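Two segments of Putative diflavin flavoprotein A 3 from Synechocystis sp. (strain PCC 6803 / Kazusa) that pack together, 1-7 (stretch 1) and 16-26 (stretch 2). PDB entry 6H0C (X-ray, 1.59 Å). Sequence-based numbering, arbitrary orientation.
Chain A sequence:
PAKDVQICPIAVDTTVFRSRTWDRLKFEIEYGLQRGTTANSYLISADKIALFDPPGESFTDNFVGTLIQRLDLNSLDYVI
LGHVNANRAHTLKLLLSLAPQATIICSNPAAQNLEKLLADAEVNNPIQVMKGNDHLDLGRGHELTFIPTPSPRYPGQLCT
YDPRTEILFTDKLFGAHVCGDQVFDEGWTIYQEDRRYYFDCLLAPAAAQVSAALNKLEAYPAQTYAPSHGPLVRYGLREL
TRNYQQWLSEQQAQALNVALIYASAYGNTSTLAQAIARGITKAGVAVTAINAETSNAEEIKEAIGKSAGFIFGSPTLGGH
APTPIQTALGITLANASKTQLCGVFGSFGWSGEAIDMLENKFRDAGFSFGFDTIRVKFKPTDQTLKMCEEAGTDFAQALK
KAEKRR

Stretch 1 1-7: PAKDVQI
Stretch 2 (16-26) VFRSRTWDRLK

The apolar centre of the contact lies on the sheet face that carries Val5, Ile7, Phe17 and Ser19. Phe17 (chi1 -67°, m; chi2 -107°) sets its ring against two aliphatic chains: Ile7 (m, t) lays CG2 over one ring face and brings CD1 to 3.5 Å from Phe17 CE1, while Val5 (t) meets the ring edge, Val5 CG1 to Phe17 CD1 being 4.2 Å.

The register brings these chains together: strands 4-7 and 16-21 run antiparallel, their directions 153° apart and their axes approaching to 4.5 Å. Both are extended; apart from Asp4 at -145/-175, phi lies between -131 and -74 and psi between 104 and 140. Ile7 pairs with Phe17 (CA-CA 4.7 Å) and Val5 with Ser19 (CA-CA 4.5 Å) as non-hydrogen-bonded pairs. Between and beyond them, Gln6-Arg18 (CA-CA 4.9 Å) and Asp4-Arg20 (CA-CA 5.3 Å) bond reciprocally: Gln6 N to Arg18 O 2.8 Å, Arg18 N to Gln6 O 2.7 Å, Asp4 N to Arg20 O 3.1 Å and Arg20 N to Asp4 O 2.8 Å.

The opposite face, bearing Asp4, Gln6, Arg18 and Arg20, is polar. Arg18 (m, t, m) donates NH1 and NE to Gln6 OE1 at 2.8 and 2.9 Å; Gln6 is t, t with chi3 40°. Arg20 (m, t, m) forms a two-pronged salt bridge with Asp4 (p, chi2 11°): Arg20 NE to Asp4 OD1 2.7 Å, Arg20 NH2 to Asp4 OD2 2.6 Å. The carboxylate lies near the guanidinium plane, so charge attraction and directional bonding coincide, while Gln6 CD covers one guanidinium face.

Past the strands, Trp22 (chi1 -82°, m; chi2 -88°) receives Pro1 in a CH-pi contact, Pro1 CG lying 3.9 Å from the centroid of the Trp22 six-membered ring, 6° off its normal. One water donates to Pro1 O (3.0 Å) and accepts from Trp22 N (2.8 Å).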

# COMPACT_ATOMS: atom_id res chain seq x y z
N PRO A 1 20.52 -15.35 -5.62
CA PRO A 1 20.67 -16.38 -4.58
C PRO A 1 19.32 -16.73 -3.93
O PRO A 1 18.27 -16.35 -4.45
CB PRO A 1 21.61 -15.71 -3.56
CG PRO A 1 22.29 -14.56 -4.32
CD PRO A 1 21.70 -14.47 -5.70
N ALA A 2 19.35 -17.46 -2.82
CA ALA A 2 18.12 -17.79 -2.10
C ALA A 2 17.72 -16.63 -1.17
O ALA A 2 18.54 -15.76 -0.87
CB ALA A 2 18.29 -19.08 -1.30
N LYS A 3 16.47 -16.64 -0.72
CA LYS A 3 16.03 -15.64 0.24
C LYS A 3 16.94 -15.69 1.47
O LYS A 3 17.39 -16.76 1.85
CB LYS A 3 14.56 -15.90 0.63
CG LYS A 3 13.63 -15.95 -0.57
CD LYS A 3 12.17 -16.10 -0.17
CE LYS A 3 11.94 -17.39 0.59
NZ LYS A 3 10.50 -17.76 0.55
N ASP A 4 17.23 -14.53 2.06
CA ASP A 4 17.95 -14.52 3.33
C ASP A 4 17.49 -13.37 4.24
O ASP A 4 16.55 -12.64 3.90
CB ASP A 4 19.47 -14.46 3.12
CG ASP A 4 19.97 -13.11 2.57
OD1 ASP A 4 19.23 -12.11 2.52
OD2 ASP A 4 21.15 -13.06 2.19
N VAL A 5 18.16 -13.22 5.38
CA VAL A 5 17.89 -12.12 6.29
C VAL A 5 19.19 -11.38 6.59
O VAL A 5 20.14 -11.94 7.14
CB VAL A 5 17.26 -12.60 7.61
CG1 VAL A 5 17.02 -11.42 8.55
CG2 VAL A 5 15.95 -13.35 7.34
N GLN A 6 19.23 -10.11 6.20
CA GLN A 6 20.41 -9.28 6.43
C GLN A 6 20.20 -8.45 7.69
O GLN A 6 19.20 -7.74 7.81
CB GLN A 6 20.67 -8.38 5.23
CG GLN A 6 21.86 -7.47 5.36
CD GLN A 6 22.04 -6.62 4.13
OE1 GLN A 6 21.06 -6.13 3.55
NE2 GLN A 6 23.29 -6.44 3.71
N ILE A 7 21.14 -8.55 8.62
CA ILE A 7 21.02 -7.88 9.91
C ILE A 7 22.08 -6.81 10.03
O ILE A 7 23.24 -7.03 9.71
CB ILE A 7 21.16 -8.87 11.09
CG1 ILE A 7 20.17 -10.03 10.96
CG2 ILE A 7 20.97 -8.16 12.43
CD1 ILE A 7 20.19 -10.96 12.13
N VAL A 16 18.20 -3.22 12.01
CA VAL A 16 17.31 -3.61 10.91
C VAL A 16 17.49 -5.09 10.53
O VAL A 16 18.60 -5.63 10.54
CB VAL A 16 17.52 -2.75 9.65
CG1 VAL A 16 18.89 -3.02 9.03
CG2 VAL A 16 16.43 -3.04 8.63
N PHE A 17 16.38 -5.73 10.24
CA PHE A 17 16.37 -7.09 9.72
C PHE A 17 15.78 -7.03 8.33
O PHE A 17 14.56 -6.88 8.19
CB PHE A 17 15.54 -8.04 10.60
CG PHE A 17 16.12 -8.29 11.97
CD1 PHE A 17 16.70 -9.51 12.27
CD2 PHE A 17 16.07 -7.31 12.95
CE1 PHE A 17 17.24 -9.76 13.54
CE2 PHE A 17 16.61 -7.55 14.22
CZ PHE A 17 17.19 -8.78 14.51
N ARG A 18 16.61 -7.11 7.29
CA ARG A 18 16.08 -7.04 5.93
C ARG A 18 15.87 -8.45 5.38
O ARG A 18 16.83 -9.15 5.07
CB ARG A 18 17.01 -6.24 5.00
CG ARG A 18 17.38 -4.86 5.54
CD ARG A 18 17.71 -3.89 4.42
NE ARG A 18 18.74 -4.41 3.53
CZ ARG A 18 18.84 -4.10 2.24
NH1 ARG A 18 19.81 -4.64 1.50
NH2 ARG A 18 17.97 -3.26 1.68
N SER A 19 14.61 -8.87 5.28
CA SER A 19 14.28 -10.11 4.59
C SER A 19 14.41 -9.87 3.09
O SER A 19 13.67 -9.07 2.52
CB SER A 19 12.88 -10.59 4.94
OG SER A 19 12.78 -10.86 6.33
N ARG A 20 15.37 -10.54 2.46
CA ARG A 20 15.71 -10.22 1.08
C ARG A 20 15.31 -11.33 0.12
O ARG A 20 15.47 -12.51 0.42
CB ARG A 20 17.21 -9.94 0.97
CG ARG A 20 17.74 -8.90 1.95
CD ARG A 20 19.18 -8.50 1.64
NE ARG A 20 20.07 -9.65 1.69
CZ ARG A 20 21.26 -9.70 1.09
NH1 ARG A 20 21.70 -8.65 0.40
NH2 ARG A 20 22.01 -10.79 1.19
N THR A 21 14.76 -10.93 -1.03
CA THR A 21 14.52 -11.85 -2.13
C THR A 21 15.07 -11.24 -3.42
O THR A 21 14.81 -10.07 -3.73
CB THR A 21 13.01 -12.21 -2.29
OG1 THR A 21 12.86 -13.17 -3.34
CG2 THR A 21 12.17 -10.98 -2.62
N TRP A 22 15.85 -12.01 -4.17
CA TRP A 22 16.42 -11.51 -5.41
C TRP A 22 15.43 -11.73 -6.56
O TRP A 22 15.48 -11.04 -7.57
CB TRP A 22 17.77 -12.17 -5.71
CG TRP A 22 18.91 -11.52 -4.97
CD1 TRP A 22 19.68 -10.46 -5.39
CD2 TRP A 22 19.41 -11.88 -3.68
NE1 TRP A 22 20.62 -10.14 -4.44
CE2 TRP A 22 20.48 -11.00 -3.38
CE3 TRP A 22 19.05 -12.86 -2.74
CZ2 TRP A 22 21.19 -11.07 -2.19
CZ3 TRP A 22 19.76 -12.93 -1.56
CH2 TRP A 22 20.82 -12.05 -1.29
N ASP A 23 14.52 -12.68 -6.38
CA ASP A 23 13.51 -12.97 -7.38
C ASP A 23 12.18 -12.28 -7.09
O ASP A 23 11.87 -11.96 -5.94
CB ASP A 23 13.28 -14.48 -7.47
CG ASP A 23 14.56 -15.24 -7.65
OD1 ASP A 23 14.78 -16.21 -6.88
OD2 ASP A 23 15.36 -14.88 -8.55
N ARG A 24 11.41 -12.04 -8.14
CA ARG A 24 10.04 -11.59 -7.96
C ARG A 24 9.23 -12.75 -7.39
O ARG A 24 9.36 -13.89 -7.86
CB ARG A 24 9.44 -11.10 -9.28
CG ARG A 24 8.00 -10.63 -9.15
CD ARG A 24 7.48 -10.15 -10.49
NE ARG A 24 7.71 -11.16 -11.52
CZ ARG A 24 7.27 -11.08 -12.77
NH1 ARG A 24 6.58 -10.01 -13.17
NH2 ARG A 24 7.53 -12.06 -13.62
N LEU A 25 8.44 -12.48 -6.36
CA LEU A 25 7.67 -13.53 -5.71
C LEU A 25 6.16 -13.44 -6.00
O LEU A 25 5.46 -14.44 -5.94
CB LEU A 25 7.94 -13.52 -4.19
CG LEU A 25 9.38 -13.81 -3.74
CD1 LEU A 25 9.47 -14.05 -2.23
CD2 LEU A 25 9.99 -14.98 -4.50
N LYS A 26 5.68 -12.23 -6.31
CA LYS A 26 4.26 -12.04 -6.64
C LYS A 26 4.09 -11.36 -8.00
O LYS A 26 4.90 -10.51 -8.38
CB LYS A 26 3.54 -11.19 -5.58
CG LYS A 26 4.09 -11.22 -4.16
CD LYS A 26 3.48 -10.05 -3.35
CE LYS A 26 3.99 -9.97 -1.92
NZ LYS A 26 3.33 -10.98 -1.03
O HOH W 1 15.80 -14.73 -3.72